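Local structure of acidocalcisomal pyrophosphatase (Trypanosoma brucei brucei, 5C5V) at residues L21-T25 with H58-E62; C156-T162 with G229-V235. The protein probably hydrolyses inorganic pyrophosphate to phosphate with the help of magnesium ions, and carries an EF-hand domain ahead of its pyrophosphatase domain. One frame throughout, in Å; residues are numbered along the deposited sequence.

Interaction 1: L21-T25 with H58-E62; sequences LGYLT and HVTFE
Tyr23-Leu24 and Val59-Thr60 meet at a steep angle, their CA directions (Gly22 to Leu24, His58 to Phe61) 109° apart; Tyr23 and Thr60 are nearest, CA to CA 4.3 Å. Gly22 takes positive phi (96/-4), Tyr23 is fully extended (-152/170), and Val59 (-75/84) centres an inverse gamma turn. A single backbone hydrogen bond joins the segments, Leu24 N to Val59 O at 3.0 Å. Around it lie two CA-H...O contacts, Tyr23 CA to Val59 O at 3.3 Å and Thr60 CA to Gly22 O at 3.5 Å. A short beta-like link between the two loops is as in paired EF-hands, consistent with the helix-loop-helix order of 3-14/26-36 and 43-53/61-69. Each loop leads into a helix: Thr25 and Thr60 are N-caps, both with chi1 p, their OG1 atoms accepting from the backbone N of Lys28 and Lys63. Among the side chains, the Tyr23 ring (chi1 p) stacks face-to-face on the His58 ring (chi1 m), centroids 4.3 Å apart and planes at 24°. Apart from this stack, Leu24 CD1 meets Val59 CG1 at 3.9 Å, and Leu24 also packs on Phe13 of helix 3-14.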
loop_
_atom_site.group_PDB
_atom_site.type_symbol
_atom_site.label_atom_id
_atom_site.label_comp_id
_atom_site.label_asym_id
_atom_site.label_seq_id
_atom_site.Cartn_x
_atom_site.Cartn_y
_atom_site.Cartn_z
ATOM N N LEU A 21 31.463 26.237 8.258
ATOM C CA LEU A 21 32.391 27.130 7.582
ATOM C C LEU A 21 33.712 26.427 7.263
ATOM O O LEU A 21 34.441 26.840 6.358
ATOM C CB LEU A 21 32.688 28.361 8.438
ATOM C CG LEU A 21 31.486 29.233 8.778
ATOM C CD1 LEU A 21 31.915 30.423 9.641
ATOM C CD2 LEU A 21 30.735 29.669 7.517
ATOM N N GLY A 22 34.044 25.412 8.060
ATOM C CA GLY A 22 35.299 24.697 7.921
ATOM C C GLY A 22 36.385 25.210 8.860
ATOM O O GLY A 22 37.477 24.641 8.922
ATOM N N TYR A 23 36.098 26.275 9.604
ATOM C CA TYR A 23 37.091 26.844 10.517
ATOM C C TYR A 23 36.440 27.548 11.709
ATOM O O TYR A 23 35.226 27.751 11.737
ATOM C CB TYR A 23 38.003 27.821 9.760
ATOM C CG TYR A 23 37.249 28.969 9.132
ATOM C CD1 TYR A 23 37.167 30.202 9.755
ATOM C CD2 TYR A 23 36.611 28.807 7.906
ATOM C CE1 TYR A 23 36.465 31.248 9.169
ATOM C CE2 TYR A 23 35.904 29.837 7.323
ATOM C CZ TYR A 23 35.832 31.047 7.955
ATOM O OH TYR A 23 35.126 32.067 7.357
ATOM N N LEU A 24 37.250 27.912 12.698
ATOM C CA LEU A 24 36.741 28.622 13.861
ATOM C C LEU A 24 36.943 30.112 13.682
ATOM O O LEU A 24 38.080 30.561 13.529
ATOM C CB LEU A 24 37.446 28.167 15.138
ATOM C CG LEU A 24 37.140 26.758 15.662
ATOM C CD1 LEU A 24 37.977 26.464 16.906
ATOM C CD2 LEU A 24 35.642 26.481 15.870
ATOM N N THR A 25 35.861 30.881 13.733
ATOM C CA THR A 25 35.977 32.338 13.743
ATOM C C THR A 25 36.667 32.781 15.038
ATOM O O THR A 25 36.808 31.984 15.962
ATOM C CB THR A 25 34.596 33.016 13.609
ATOM O OG1 THR A 25 33.805 32.719 14.765
ATOM C CG2 THR A 25 33.845 32.481 12.388
ATOM N N HIS A 58 43.496 29.991 9.331
ATOM C CA HIS A 58 42.214 29.545 9.852
ATOM C C HIS A 58 42.354 28.287 10.689
ATOM O O HIS A 58 43.002 27.321 10.278
ATOM C CB HIS A 58 41.226 29.278 8.709
ATOM C CG HIS A 58 40.820 30.504 7.956
ATOM N ND1 HIS A 58 39.970 30.462 6.871
ATOM C CD2 HIS A 58 41.130 31.809 8.140
ATOM C CE1 HIS A 58 39.784 31.687 6.413
ATOM N NE2 HIS A 58 40.473 32.523 7.167
ATOM N N VAL A 59 41.721 28.286 11.855
ATOM C CA VAL A 59 41.710 27.098 12.693
ATOM C C VAL A 59 40.752 26.066 12.117
ATOM O O VAL A 59 39.596 25.979 12.527
ATOM C CB VAL A 59 41.316 27.431 14.135
ATOM C CG1 VAL A 59 41.350 26.185 14.988
ATOM C CG2 VAL A 59 42.250 28.486 14.700
ATOM N N THR A 60 41.239 25.283 11.160
ATOM C CA THR A 60 40.461 24.183 10.604
ATOM C C THR A 60 40.321 23.107 11.668
ATOM O O THR A 60 40.979 23.178 12.696
ATOM C CB THR A 60 41.134 23.597 9.349
ATOM O OG1 THR A 60 42.391 22.998 9.714
ATOM C CG2 THR A 60 41.384 24.707 8.329
ATOM N N PHE A 61 39.472 22.111 11.447
ATOM C CA PHE A 61 39.378 21.057 12.445
ATOM C C PHE A 61 40.722 20.349 12.541
ATOM O O PHE A 61 41.180 19.983 13.632
ATOM C CB PHE A 61 38.288 20.034 12.135
ATOM C CG PHE A 61 38.387 18.804 12.987
ATOM C CD1 PHE A 61 38.248 18.895 14.363
ATOM C CD2 PHE A 61 38.651 17.566 12.428
ATOM C CE1 PHE A 61 38.360 17.774 15.171
ATOM C CE2 PHE A 61 38.763 16.439 13.230
ATOM C CZ PHE A 61 38.616 16.546 14.605
ATOM N N GLU A 62 41.341 20.155 11.380
ATOM C CA GLU A 62 42.582 19.398 11.290
ATOM C C GLU A 62 43.686 20.056 12.112
ATOM O O GLU A 62 44.475 19.372 12.745
ATOM C CB GLU A 62 43.015 19.248 9.828
ATOM C CG GLU A 62 43.805 17.974 9.534
ATOM C CD GLU A 62 43.067 16.700 9.931
ATOM O OE1 GLU A 62 41.864 16.577 9.620
ATOM O OE2 GLU A 62 43.698 15.805 10.546
#

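Interaction 2: C156-T162 with G229-V235; sequences CEIPKWT and GMTQFKV
Segment 156-162 leaves strand 152-156 and turns a corner at Glu157, which with Ile158 forms a classic bulge opposite Tyr198; residues 159-162 make a type II turn, Trp161 at 72/20 and Thr162 N bonded to Pro159 O (3.2 Å). Segment 229-235 is largely extended from Thr231; the nearest CA pairs, Glu157-Val235 (5.3 Å), Pro159-Phe233 (5.3 Å) and Lys160-Gln232 (5.0 Å), set an antiparallel course. Gln232 (chi1 and chi2 t) reaches the turn, NE2 donating to Lys160 O at 2.8 Å. Lys160, t through chi3, brings NZ to Gly229 O (3.0 Å), and water 1 bridges the same NZ (2.8 Å) and O (2.6 Å). Pro159 CD packs on Val235 CG2 (3.6 Å), Cys156 SG on Phe233 CB (3.8 Å). Trp161 meets Trp196 of the second subunit. The Glu157 CA-CB bond points away; OE2 accepts from Ile168 N, and the side chain lies about 5 Å from a bound magnesium ion. Side-chain polar groups satisfying backbone carbonyls thus join two loops between active site and subunit interface.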
loop_
_atom_site.group_PDB
_atom_site.type_symbol
_atom_site.label_atom_id
_atom_site.label_comp_id
_atom_site.label_asym_id
_atom_site.label_seq_id
_atom_site.Cartn_x
_atom_site.Cartn_y
_atom_site.Cartn_z
ATOM N N CYS A 156 18.076 -13.830 5.986
ATOM C CA CYS A 156 17.684 -14.523 4.770
ATOM C C CYS A 156 18.809 -15.414 4.253
ATOM O O CYS A 156 19.882 -14.937 3.897
ATOM C CB CYS A 156 17.270 -13.534 3.681
ATOM S SG CYS A 156 16.774 -14.343 2.129
ATOM N N GLU A 157 18.543 -16.711 4.215
ATOM C CA GLU A 157 19.448 -17.702 3.639
ATOM C C GLU A 157 19.066 -17.983 2.180
ATOM O O GLU A 157 19.930 -18.130 1.310
ATOM C CB GLU A 157 19.402 -18.992 4.461
ATOM C CG GLU A 157 19.847 -18.790 5.908
ATOM C CD GLU A 157 19.513 -19.952 6.842
ATOM O OE1 GLU A 157 18.434 -20.579 6.688
ATOM O OE2 GLU A 157 20.335 -20.219 7.756
ATOM N N ILE A 158 17.763 -18.066 1.918
ATOM C CA ILE A 158 17.274 -18.412 0.586
ATOM C C ILE A 158 16.252 -17.419 0.047
ATOM O O ILE A 158 15.082 -17.425 0.442
ATOM C CB ILE A 158 16.667 -19.813 0.589
ATOM C CG1 ILE A 158 17.721 -20.814 1.066
ATOM C CG2 ILE A 158 16.130 -20.182 -0.806
ATOM C CD1 ILE A 158 17.197 -22.215 1.167
ATOM N N PRO A 159 16.689 -16.576 -0.880
ATOM C CA PRO A 159 15.799 -15.536 -1.369
ATOM C C PRO A 159 14.597 -16.090 -2.121
ATOM O O PRO A 159 14.620 -17.187 -2.676
ATOM C CB PRO A 159 16.696 -14.720 -2.305
ATOM C CG PRO A 159 18.087 -15.008 -1.831
ATOM C CD PRO A 159 18.029 -16.456 -1.466
ATOM N N LYS A 160 13.540 -15.296 -2.089
ATOM C CA LYS A 160 12.343 -15.502 -2.873
ATOM C C LYS A 160 12.695 -15.901 -4.316
ATOM O O LYS A 160 13.570 -15.286 -4.941
ATOM C CB LYS A 160 11.530 -14.204 -2.830
ATOM C CG LYS A 160 10.093 -14.271 -3.260
ATOM C CD LYS A 160 9.513 -12.864 -3.141
ATOM C CE LYS A 160 8.041 -12.828 -3.408
ATOM N NZ LYS A 160 7.344 -13.414 -2.272
ATOM N N TRP A 161 12.043 -16.951 -4.813
ATOM C CA TRP A 161 12.174 -17.398 -6.208
ATOM C C TRP A 161 13.504 -18.067 -6.545
ATOM O O TRP A 161 13.885 -18.105 -7.711
ATOM C CB TRP A 161 11.979 -16.220 -7.171
ATOM C CG TRP A 161 10.706 -15.479 -6.964
ATOM C CD1 TRP A 161 9.480 -16.011 -6.713
ATOM C CD2 TRP A 161 10.541 -14.060 -6.962
ATOM N NE1 TRP A 161 8.550 -15.010 -6.569
ATOM C CE2 TRP A 161 9.180 -13.799 -6.715
ATOM C CE3 TRP A 161 11.418 -12.981 -7.134
ATOM C CZ2 TRP A 161 8.671 -12.505 -6.636
ATOM C CZ3 TRP A 161 10.913 -11.696 -7.050
ATOM C CH2 TRP A 161 9.548 -11.470 -6.810
ATOM N N THR A 162 14.231 -18.551 -5.541
ATOM C CA THR A 162 15.484 -19.247 -5.809
ATOM C C THR A 162 15.450 -20.632 -5.177
ATOM O O THR A 162 14.519 -20.954 -4.437
ATOM C CB THR A 162 16.702 -18.442 -5.290
ATOM O OG1 THR A 162 16.724 -18.436 -3.854
ATOM C CG2 THR A 162 16.636 -17.010 -5.817
ATOM N N GLY A 229 6.525 -11.278 2.469
ATOM C CA GLY A 229 6.394 -10.005 1.783
ATOM C C GLY A 229 6.659 -10.133 0.293
ATOM O O GLY A 229 6.997 -11.214 -0.195
ATOM N N MET A 230 6.497 -9.031 -0.429
ATOM C CA MET A 230 6.586 -9.068 -1.882
ATOM C C MET A 230 8.003 -8.845 -2.395
ATOM O O MET A 230 8.276 -9.099 -3.560
ATOM C CB MET A 230 5.646 -8.031 -2.493
ATOM C CG MET A 230 6.152 -6.625 -2.325
ATOM S SD MET A 230 4.927 -5.380 -2.786
ATOM C CE MET A 230 6.005 -3.935 -2.622
ATOM N N THR A 231 8.902 -8.381 -1.521
ATOM C CA THR A 231 10.264 -8.025 -1.926
ATOM C C THR A 231 11.223 -9.207 -1.776
ATOM O O THR A 231 11.244 -9.863 -0.739
ATOM C CB THR A 231 10.832 -6.857 -1.090
ATOM O OG1 THR A 231 9.884 -5.789 -1.034
ATOM C CG2 THR A 231 12.128 -6.350 -1.690
ATOM N N GLN A 232 11.994 -9.485 -2.827
ATOM C CA GLN A 232 13.037 -10.501 -2.779
ATOM C C GLN A 232 14.261 -9.960 -2.044
ATOM O O GLN A 232 14.740 -8.872 -2.363
ATOM C CB GLN A 232 13.437 -10.923 -4.187
ATOM C CG GLN A 232 14.491 -11.997 -4.232
ATOM C CD GLN A 232 15.176 -12.086 -5.575
ATOM O OE1 GLN A 232 15.752 -11.110 -6.050
ATOM N NE2 GLN A 232 15.109 -13.259 -6.201
ATOM N N PHE A 233 14.789 -10.725 -1.099
ATOM C CA PHE A 233 15.988 -10.319 -0.363
ATOM C C PHE A 233 17.241 -10.904 -1.001
ATOM O O PHE A 233 17.156 -11.820 -1.832
ATOM C CB PHE A 233 15.910 -10.760 1.094
ATOM C CG PHE A 233 14.806 -10.100 1.879
ATOM C CD1 PHE A 233 14.347 -8.837 1.542
ATOM C CD2 PHE A 233 14.251 -10.728 2.972
ATOM C CE1 PHE A 233 13.333 -8.224 2.276
ATOM C CE2 PHE A 233 13.250 -10.120 3.704
ATOM C CZ PHE A 233 12.793 -8.869 3.349
ATOM N N LYS A 234 18.395 -10.350 -0.642
ATOM C CA LYS A 234 19.683 -10.926 -1.009
ATOM C C LYS A 234 20.060 -12.067 -0.061
ATOM O O LYS A 234 19.599 -12.117 1.081
ATOM C CB LYS A 234 20.776 -9.851 -0.984
ATOM C CG LYS A 234 20.963 -9.096 -2.279
ATOM C CD LYS A 234 19.656 -8.545 -2.810
ATOM C CE LYS A 234 19.863 -7.835 -4.170
ATOM N NZ LYS A 234 18.570 -7.451 -4.861
ATOM N N VAL A 235 20.904 -12.981 -0.523
ATOM C CA VAL A 235 21.433 -14.021 0.355
ATOM C C VAL A 235 22.217 -13.392 1.498
ATOM O O VAL A 235 23.106 -12.570 1.268
ATOM C CB VAL A 235 22.336 -15.010 -0.386
ATOM C CG1 VAL A 235 23.038 -15.939 0.619
ATOM C CG2 VAL A 235 21.523 -15.814 -1.392
HETATM O O HOH W 1 8.405 -13.318 0.320
#

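Overall arrangement
From the N terminus, helix 3-14 leads into the first loop, and interaction 1 closes when residues 58-62 return to 21-25 after a mostly helical excursion through helices 26-36 and 43-53. The chain then runs through helices 61-69 and 73-87 and several strands before strand 152-156 opens interaction 2. That contact closes a longer loop of 66 intervening residues, containing strands but no helix, just before strand 238-251. The two loops follow in series, neither nesting nor crossing; the centres of interactions 1 and 2 lie about 48 Å apart, and the nearest atoms of interactions 1 and 2 about 35 Å apart. Interaction 1 thus belongs to the helical EF-hand part, whereas interaction 2 ties together loops extending from the sheet of the pyrophosphatase domain.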